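Local coordinates for protein putative agmatine deiminase (PDB 2EWO) that probably hydrolyses the guanidino group of agmatine to N-carbamoylputrescine and ammonia, as an agmatine deiminase of the peptidyl-arginine deiminase family, at residues A2-N7 with V150-T155; V116-N121 with K156-E161. All coordinates share one frame; numbering follows the deposited sequence.

Contact 1: A2-N7 with V150-T155; sequences AKRIKN and VDSYKT
Ile5 lies against the ring of Tyr153, and this is the compact part of the contact. Its CG2 methyl sits over the centre of the aromatic face, 3.3 Å from the Tyr153 ring centroid and 12° off the normal, a CH-pi contact. Ile5 CG1, turned anti to the backbone N (chi1 162°), lies 3.5 Å from Tyr153 CE2. The tyrosine is buried, and its hydroxyl is hydrogen-bonded to Arg114, so the ring is held at its far end as well. Pro10 and Asp13 of helix 10-13 add to the packing on this side.

Between the backbones the hold is slight. Ser152 N to Lys3 O and Ile5 N to Ser152 O, the latter 3.1 Å, are both weak, bent hydrogen bonds. They leave residues 4-5 a weakly bonded outer strand beside strand 152-155, at the edge of a mixed four-stranded sheet, and the N-terminus is laid onto the deiminase fold there.

The Lys3 end faces solvent. Here Asp151 uses both carboxylate oxygens: OD1 accepts Lys3 N at 3.1 Å, from above the carboxylate plane, while OD2 takes Lys3 NZ at 2.8 Å in a salt bridge, on the syn side but tilted out of that plane. The lysine chain stays extended until it turns at chi4 (-64°), which sets NZ beside OD2.

On the face carrying Arg4, Ser152 and Lys154 the fit is looser. Ser152 OG lies at the edge of the Arg4 guanidinium, in its plane, and touches Arg4 CD at 3.1 Å; Lys154 CB is over the guanidinium centre, 4.1 Å above. The charged ends of Arg4 and Lys154 are near each other without touching; Asp117 probably offsets this by its salt bridge to Arg4, while Lys154 NZ bonds to Trp118 O.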
ATOM      1  N   ALA A   2      -8.107   1.726  26.351  1.00 29.56           N
ATOM      2  CA  ALA A   2      -8.699   2.358  25.134  1.00 28.75           C
ATOM      3  C   ALA A   2      -9.895   1.539  24.652  1.00 27.88           C
ATOM      4  O   ALA A   2      -9.894   1.022  23.534  1.00 27.50           O
ATOM      5  CB  ALA A   2      -7.639   2.468  24.034  1.00 10.00           C
ATOM      6  N   LYS A   3     -10.909   1.429  25.508  1.00 12.80           N
ATOM      7  CA  LYS A   3     -12.109   0.670  25.185  1.00 11.55           C
ATOM      8  C   LYS A   3     -13.254   1.529  24.651  1.00 11.48           C
ATOM      9  O   LYS A   3     -13.072   2.708  24.345  1.00 12.54           O
ATOM     10  CB  LYS A   3     -12.578  -0.139  26.400  1.00 25.73           C
ATOM     11  CG  LYS A   3     -13.108   0.668  27.572  1.00 27.28           C
ATOM     12  CD  LYS A   3     -13.605  -0.247  28.695  1.00 28.54           C
ATOM     13  CE  LYS A   3     -14.248   0.552  29.840  1.00 29.96           C
ATOM     14  NZ  LYS A   3     -13.299   1.475  30.564  1.00 31.30           N
ATOM     15  N   ARG A   4     -14.436   0.925  24.536  1.00 24.07           N
ATOM     16  CA  ARG A   4     -15.619   1.607  24.009  1.00 22.60           C
ATOM     17  C   ARG A   4     -16.841   1.449  24.896  1.00 22.59           C
ATOM     18  O   ARG A   4     -17.398   0.363  25.004  1.00 20.57           O
ATOM     19  CB  ARG A   4     -15.973   1.073  22.609  1.00 19.31           C
ATOM     20  CG  ARG A   4     -14.982   1.436  21.506  1.00 17.05           C
ATOM     21  CD  ARG A   4     -15.573   2.382  20.456  1.00 14.89           C
ATOM     22  NE  ARG A   4     -15.811   1.703  19.178  1.00 13.56           N
ATOM     23  CZ  ARG A   4     -15.753   2.288  17.982  1.00 13.62           C
ATOM     24  NH1 ARG A   4     -15.463   3.584  17.878  1.00 12.25           N
ATOM     25  NH2 ARG A   4     -15.974   1.571  16.885  1.00 11.60           N
ATOM     26  N   ILE A   5     -17.258   2.535  25.530  1.00 17.08           N
ATOM     27  CA  ILE A   5     -18.452   2.488  26.361  1.00 17.08           C
ATOM     28  C   ILE A   5     -19.607   2.369  25.384  1.00 17.08           C
ATOM     29  O   ILE A   5     -19.667   3.107  24.399  1.00 17.08           O
ATOM     30  CB  ILE A   5     -18.615   3.768  27.174  1.00 23.43           C
ATOM     31  CG1 ILE A   5     -20.059   3.885  27.665  1.00 24.82           C
ATOM     32  CG2 ILE A   5     -18.177   4.952  26.335  1.00 23.55           C
ATOM     33  CD1 ILE A   5     -20.466   2.777  28.628  1.00 25.66           C
ATOM     34  N   LYS A   6     -20.535   1.458  25.654  1.00 29.54           N
ATOM     35  CA  LYS A   6     -21.629   1.284  24.719  1.00 30.28           C
ATOM     36  C   LYS A   6     -23.053   1.225  25.232  1.00 29.76           C
ATOM     37  O   LYS A   6     -23.986   1.259  24.433  1.00 28.86           O
ATOM     38  CB  LYS A   6     -21.350   0.063  23.840  1.00 19.52           C
ATOM     39  CG  LYS A   6     -20.714  -1.123  24.559  1.00 19.56           C
ATOM     40  CD  LYS A   6     -20.413  -2.255  23.576  1.00 19.88           C
ATOM     41  CE  LYS A   6     -19.493  -1.795  22.445  1.00 20.28           C
ATOM     42  NZ  LYS A   6     -19.200  -2.870  21.452  1.00 20.01           N
ATOM     43  N   ASN A   7     -23.251   1.161  26.540  1.00 10.07           N
ATOM     44  CA  ASN A   7     -24.619   1.090  27.032  1.00 10.07           C
ATOM     45  C   ASN A   7     -25.182   2.357  27.648  1.00 10.07           C
ATOM     46  O   ASN A   7     -26.313   2.370  28.130  1.00 10.07           O
ATOM     47  CB  ASN A   7     -24.756  -0.071  28.007  1.00 39.67           C
ATOM     48  CG  ASN A   7     -24.991  -1.386  27.293  1.00 41.88           C
ATOM     49  OD1 ASN A   7     -26.027  -1.576  26.643  1.00 41.89           O
ATOM     50  ND2 ASN A   7     -24.025  -2.297  27.390  1.00 42.87           N
ATOM     51  N   VAL A 150      -7.963   6.720  25.757  1.00 10.00           N
ATOM     52  CA  VAL A 150      -9.236   7.353  26.047  1.00 10.00           C
ATOM     53  C   VAL A 150     -10.382   6.590  25.409  1.00 10.00           C
ATOM     54  O   VAL A 150     -10.414   6.397  24.190  1.00 10.00           O
ATOM     55  CB  VAL A 150      -9.233   8.831  25.549  1.00 10.00           C
ATOM     56  CG1 VAL A 150      -8.461   8.937  24.254  1.00 10.00           C
ATOM     57  CG2 VAL A 150     -10.653   9.339  25.357  1.00 10.00           C
ATOM     58  N   ASP A 151     -11.322   6.158  26.247  1.00 15.60           N
ATOM     59  CA  ASP A 151     -12.491   5.406  25.795  1.00 15.99           C
ATOM     60  C   ASP A 151     -13.326   6.258  24.837  1.00 15.25           C
ATOM     61  O   ASP A 151     -13.057   7.443  24.666  1.00 17.43           O
ATOM     62  CB  ASP A 151     -13.323   4.963  27.005  1.00 10.00           C
ATOM     63  CG  ASP A 151     -12.526   4.073  27.974  1.00 10.03           C
ATOM     64  OD1 ASP A 151     -11.415   3.634  27.606  1.00 10.03           O
ATOM     65  OD2 ASP A 151     -13.007   3.806  29.103  1.00 10.10           O
ATOM     66  N   SER A 152     -14.328   5.668  24.201  1.00 15.78           N
ATOM     67  CA  SER A 152     -15.130   6.439  23.271  1.00 12.91           C
ATOM     68  C   SER A 152     -16.532   5.901  23.140  1.00 12.18           C
ATOM     69  O   SER A 152     -16.793   4.742  23.446  1.00 11.13           O
ATOM     70  CB  SER A 152     -14.474   6.447  21.895  1.00 10.00           C
ATOM     71  OG  SER A 152     -14.399   5.130  21.380  1.00 10.00           O
ATOM     72  N   TYR A 153     -17.428   6.772  22.685  1.00 10.00           N
ATOM     73  CA  TYR A 153     -18.824   6.437  22.469  1.00 10.00           C
ATOM     74  C   TYR A 153     -19.005   6.400  20.965  1.00 10.00           C
ATOM     75  O   TYR A 153     -18.523   7.297  20.274  1.00 10.00           O
ATOM     76  CB  TYR A 153     -19.745   7.520  23.033  1.00 10.00           C
ATOM     77  CG  TYR A 153     -19.645   7.737  24.525  1.00 10.00           C
ATOM     78  CD1 TYR A 153     -18.624   8.518  25.078  1.00 10.00           C
ATOM     79  CD2 TYR A 153     -20.552   7.134  25.388  1.00 10.00           C
ATOM     80  CE1 TYR A 153     -18.505   8.684  26.460  1.00 10.00           C
ATOM     81  CE2 TYR A 153     -20.446   7.290  26.758  1.00 10.00           C
ATOM     82  CZ  TYR A 153     -19.417   8.057  27.289  1.00 10.00           C
ATOM     83  OH  TYR A 153     -19.275   8.111  28.651  1.00 10.00           O
ATOM     84  N   LYS A 154     -19.692   5.376  20.459  1.00 10.00           N
ATOM     85  CA  LYS A 154     -19.940   5.248  19.017  1.00 10.00           C
ATOM     86  C   LYS A 154     -21.405   5.488  18.652  1.00 10.46           C
ATOM     87  O   LYS A 154     -22.292   4.709  19.013  1.00 10.49           O
ATOM     88  CB  LYS A 154     -19.523   3.864  18.514  1.00 21.06           C
ATOM     89  CG  LYS A 154     -19.660   3.685  17.009  1.00 18.57           C
ATOM     90  CD  LYS A 154     -18.733   4.635  16.263  1.00 18.24           C
ATOM     91  CE  LYS A 154     -18.796   4.420  14.749  1.00 16.83           C
ATOM     92  NZ  LYS A 154     -17.912   5.367  14.012  1.00 16.01           N
ATOM     93  N   THR A 155     -21.641   6.578  17.930  1.00 10.00           N
ATOM     94  CA  THR A 155     -22.981   6.944  17.491  1.00 10.00           C
ATOM     95  C   THR A 155     -23.318   6.128  16.240  1.00 11.99           C
ATOM     96  O   THR A 155     -23.163   6.604  15.117  1.00 12.51           O
ATOM     97  CB  THR A 155     -23.055   8.456  17.163  1.00 10.00           C
ATOM     98  OG1 THR A 155     -22.043   8.799  16.207  1.00 10.00           O
ATOM     99  CG2 THR A 155     -22.853   9.275  18.425  1.00 10.00           C
TER

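Contact 2: V116-N121 with K156-E161; sequences VDWEFN and KDFVLE
Trp118 and Leu160 make the main apolar contact, their side chains lying alongside and pointing the same way. Leu160 CD2 is over the centre of the six-membered ring of Trp118, 3.7 Å from its centroid and 4° off the normal, a CH-pi contact. Val116 CG2 is on the opposite face, shifted toward the rim, so the indole is held between two aliphatic methyls. Phe158 adds an oblique aromatic neighbour, its CD1 3.8 Å from Trp118 CE3 with the ring planes at 48°. Leu202 of helix 191-202 also touches the tryptophan, and Trp118 NE1 is hydrogen-bonded to Thr104.

A backbone hydrogen bond runs from Glu119 N to Phe158 O, 3.2 Å long. A little farther on, Val159 CA lies 3.1 Å from Glu119 O in a CA-H...O contact. This belongs to the end of strand 113-119, in the mixed sheet of the deiminase fold: the chain after strand 152-155 turns a corner at 156-157, and residues 158-159, a weakly bonded strand, then pass beside Glu119 before the loop leads on to Glu161, which is salt-bridged to Arg185.

Among the charged groups, Glu119 folds back toward that corner. Glu119 CG stands beside its own backbone N (chi1 -48°) and lies 3.1 Å from Phe158 O, while the carboxylate comes up to the backbone of Lys156 and Asp157. Glu119 OE1 is 4.4 Å from Asp157 OD1, which places two acidic groups close together and may be mildly unfavourable. Asp157 O, for its part, accepts a hydrogen bond from His188.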
ATOM      1  N   VAL A 116     -16.442  11.046  21.721  1.00 10.00           N
ATOM      2  CA  VAL A 116     -17.587  10.565  20.966  1.00 10.00           C
ATOM      3  C   VAL A 116     -17.172  10.424  19.516  1.00 10.00           C
ATOM      4  O   VAL A 116     -16.838  11.410  18.861  1.00 10.00           O
ATOM      5  CB  VAL A 116     -18.798  11.527  21.063  1.00 26.08           C
ATOM      6  CG1 VAL A 116     -18.337  12.955  20.900  1.00 26.81           C
ATOM      7  CG2 VAL A 116     -19.823  11.188  19.985  1.00 26.26           C
ATOM      8  N   ASP A 117     -17.171   9.191  19.025  1.00 16.53           N
ATOM      9  CA  ASP A 117     -16.792   8.928  17.645  1.00 15.02           C
ATOM     10  C   ASP A 117     -18.054   8.841  16.792  1.00 13.65           C
ATOM     11  O   ASP A 117     -18.895   7.966  17.001  1.00 13.38           O
ATOM     12  CB  ASP A 117     -15.977   7.628  17.570  1.00 10.67           C
ATOM     13  CG  ASP A 117     -15.616   7.238  16.148  1.00 11.89           C
ATOM     14  OD1 ASP A 117     -15.647   8.109  15.248  1.00 12.62           O
ATOM     15  OD2 ASP A 117     -15.284   6.053  15.935  1.00 12.25           O
ATOM     16  N   TRP A 118     -18.188   9.771  15.849  1.00 10.00           N
ATOM     17  CA  TRP A 118     -19.348   9.814  14.960  1.00 10.00           C
ATOM     18  C   TRP A 118     -19.074   8.974  13.718  1.00 10.00           C
ATOM     19  O   TRP A 118     -17.971   8.453  13.524  1.00 10.00           O
ATOM     20  CB  TRP A 118     -19.659  11.260  14.522  1.00 10.00           C
ATOM     21  CG  TRP A 118     -19.600  12.322  15.621  1.00 10.00           C
ATOM     22  CD1 TRP A 118     -18.543  13.144  15.916  1.00 10.00           C
ATOM     23  CD2 TRP A 118     -20.619  12.631  16.583  1.00 10.00           C
ATOM     24  NE1 TRP A 118     -18.841  13.934  16.998  1.00 10.00           N
ATOM     25  CE2 TRP A 118     -20.107  13.639  17.427  1.00 10.00           C
ATOM     26  CE3 TRP A 118     -21.919  12.151  16.815  1.00 10.00           C
ATOM     27  CZ2 TRP A 118     -20.846  14.172  18.486  1.00 10.00           C
ATOM     28  CZ3 TRP A 118     -22.650  12.685  17.871  1.00 10.00           C
ATOM     29  CH2 TRP A 118     -22.110  13.682  18.690  1.00 10.00           C
ATOM     30  N   GLU A 119     -20.088   8.845  12.876  1.00 10.00           N
ATOM     31  CA  GLU A 119     -19.942   8.094  11.641  1.00 10.00           C
ATOM     32  C   GLU A 119     -19.542   9.100  10.587  1.00 10.00           C
ATOM     33  O   GLU A 119     -20.121  10.176  10.513  1.00 10.00           O
ATOM     34  CB  GLU A 119     -21.264   7.466  11.244  1.00 27.67           C
ATOM     35  CG  GLU A 119     -21.929   6.747  12.363  1.00 31.07           C
ATOM     36  CD  GLU A 119     -22.233   5.330  11.993  1.00 32.52           C
ATOM     37  OE1 GLU A 119     -22.846   5.135  10.923  1.00 33.80           O
ATOM     38  OE2 GLU A 119     -21.863   4.417  12.764  1.00 34.31           O
ATOM     39  N   PHE A 120     -18.561   8.753   9.768  1.00 10.00           N
ATOM     40  CA  PHE A 120     -18.085   9.656   8.721  1.00 10.00           C
ATOM     41  C   PHE A 120     -18.352   9.066   7.342  1.00 10.00           C
ATOM     42  O   PHE A 120     -17.986   7.927   7.082  1.00 12.23           O
ATOM     43  CB  PHE A 120     -16.581   9.878   8.893  1.00 17.13           C
ATOM     44  CG  PHE A 120     -15.966  10.755   7.843  1.00 15.59           C
ATOM     45  CD1 PHE A 120     -16.254  12.114   7.802  1.00 14.58           C
ATOM     46  CD2 PHE A 120     -15.077  10.222   6.911  1.00 14.81           C
ATOM     47  CE1 PHE A 120     -15.668  12.934   6.854  1.00 14.64           C
ATOM     48  CE2 PHE A 120     -14.479  11.031   5.955  1.00 14.68           C
ATOM     49  CZ  PHE A 120     -14.776  12.392   5.926  1.00 16.03           C
ATOM     50  N   ASN A 121     -18.973   9.828   6.448  1.00 14.11           N
ATOM     51  CA  ASN A 121     -19.238   9.296   5.118  1.00 14.07           C
ATOM     52  C   ASN A 121     -18.754  10.230   4.015  1.00 13.36           C
ATOM     53  O   ASN A 121     -19.300  10.240   2.916  1.00 12.11           O
ATOM     54  CB  ASN A 121     -20.730   9.014   4.953  1.00 18.76           C
ATOM     55  CG  ASN A 121     -21.570  10.247   5.162  1.00 20.33           C
ATOM     56  OD1 ASN A 121     -22.777  10.237   4.921  1.00 18.94           O
ATOM     57  ND2 ASN A 121     -20.933  11.325   5.620  1.00 21.57           N
ATOM     58  N   LYS A 156     -23.778   4.896  16.439  1.00 10.00           N
ATOM     59  CA  LYS A 156     -24.092   4.036  15.311  1.00 10.00           C
ATOM     60  C   LYS A 156     -25.205   4.593  14.438  1.00 10.00           C
ATOM     61  O   LYS A 156     -26.260   5.014  14.927  1.00 10.00           O
ATOM     62  CB  LYS A 156     -24.446   2.618  15.785  1.00 58.31           C
ATOM     63  CG  LYS A 156     -24.568   1.596  14.643  1.00 60.00           C
ATOM     64  CD  LYS A 156     -24.566   0.134  15.121  1.00 60.00           C
ATOM     65  CE  LYS A 156     -24.568  -0.840  13.929  1.00 60.00           C
ATOM     66  NZ  LYS A 156     -24.445  -2.289  14.291  1.00 60.00           N
ATOM     67  N   ASP A 157     -24.931   4.595  13.136  1.00 10.06           N
ATOM     68  CA  ASP A 157     -25.843   5.074  12.099  1.00 10.99           C
ATOM     69  C   ASP A 157     -26.088   6.578  12.107  1.00 11.45           C
ATOM     70  O   ASP A 157     -26.909   7.084  11.343  1.00 11.92           O
ATOM     71  CB  ASP A 157     -27.171   4.320  12.169  1.00 53.74           C
ATOM     72  CG  ASP A 157     -27.009   2.853  11.837  1.00 54.52           C
ATOM     73  OD1 ASP A 157     -26.404   2.558  10.789  1.00 55.43           O
ATOM     74  OD2 ASP A 157     -27.484   1.996  12.612  1.00 54.72           O
ATOM     75  N   PHE A 158     -25.363   7.288  12.967  1.00 10.57           N
ATOM     76  CA  PHE A 158     -25.482   8.737  13.055  1.00 10.00           C
ATOM     77  C   PHE A 158     -24.223   9.373  12.469  1.00 10.00           C
ATOM     78  O   PHE A 158     -23.187   9.423  13.129  1.00 10.03           O
ATOM     79  CB  PHE A 158     -25.633   9.183  14.508  1.00 14.58           C
ATOM     80  CG  PHE A 158     -25.938  10.637  14.650  1.00 14.84           C
ATOM     81  CD1 PHE A 158     -24.930  11.585  14.543  1.00 15.62           C
ATOM     82  CD2 PHE A 158     -27.240  11.067  14.825  1.00 15.78           C
ATOM     83  CE1 PHE A 158     -25.219  12.944  14.605  1.00 16.10           C
ATOM     84  CE2 PHE A 158     -27.539  12.419  14.888  1.00 15.93           C
ATOM     85  CZ  PHE A 158     -26.526  13.359  14.777  1.00 16.70           C
ATOM     86  N   VAL A 159     -24.313   9.861  11.233  1.00 10.00           N
ATOM     87  CA  VAL A 159     -23.173  10.485  10.565  1.00 10.00           C
ATOM     88  C   VAL A 159     -23.063  11.996  10.792  1.00 10.00           C
ATOM     89  O   VAL A 159     -23.845  12.777  10.255  1.00 10.00           O
ATOM     90  CB  VAL A 159     -23.195  10.192   9.031  1.00 10.63           C
ATOM     91  CG1 VAL A 159     -24.578  10.465   8.458  1.00 10.98           C
ATOM     92  CG2 VAL A 159     -22.156  11.049   8.318  1.00 10.62           C
ATOM     93  N   LEU A 160     -22.078  12.398  11.586  1.00 14.85           N
ATOM     94  CA  LEU A 160     -21.848  13.806  11.878  1.00 13.72           C
ATOM     95  C   LEU A 160     -20.353  14.105  11.793  1.00 13.72           C
ATOM     96  O   LEU A 160     -19.529  13.257  12.117  1.00 14.26           O
ATOM     97  CB  LEU A 160     -22.352  14.136  13.279  1.00 10.00           C
ATOM     98  CG  LEU A 160     -22.169  15.587  13.724  1.00 10.00           C
ATOM     99  CD1 LEU A 160     -23.044  16.492  12.863  1.00 10.00           C
ATOM    100  CD2 LEU A 160     -22.528  15.727  15.201  1.00 10.00           C
ATOM    101  N   GLU A 161     -20.002  15.304  11.347  1.00 10.00           N
ATOM    102  CA  GLU A 161     -18.597  15.679  11.251  1.00 10.00           C
ATOM    103  C   GLU A 161     -18.289  16.789  12.246  1.00 10.00           C
ATOM    104  O   GLU A 161     -19.102  17.690  12.446  1.00 10.00           O
ATOM    105  CB  GLU A 161     -18.257  16.128   9.830  1.00 31.21           C
ATOM    106  CG  GLU A 161     -19.385  16.842   9.118  1.00 33.33           C
ATOM    107  CD  GLU A 161     -20.455  15.893   8.605  1.00 35.03           C
ATOM    108  OE1 GLU A 161     -20.178  15.162   7.625  1.00 34.85           O
ATOM    109  OE2 GLU A 161     -21.567  15.877   9.187  1.00 35.25           O
TER

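Contact 1 and contact 2 have centres about 13 Å apart on the same side of the chain's centre, and they meet directly. Strand 152-155, half of contact 1, is the neighbour of strand 113-119, half of contact 2, in one mixed sheet; 4-5 forms its outer edge in this chain. Along the chain the segments come as 2-7, 116-121, 150-155 and 156-161, so the contacts alternate, and the last two are consecutive. Tyr153 O with Asp117 N is a probable hydrogen bond at the join. Contact 1 thus brings the N-terminal residues onto the sheet's rim, whereas contact 2 lies closer to the chain's centre, where the corner leaves strand 152-155.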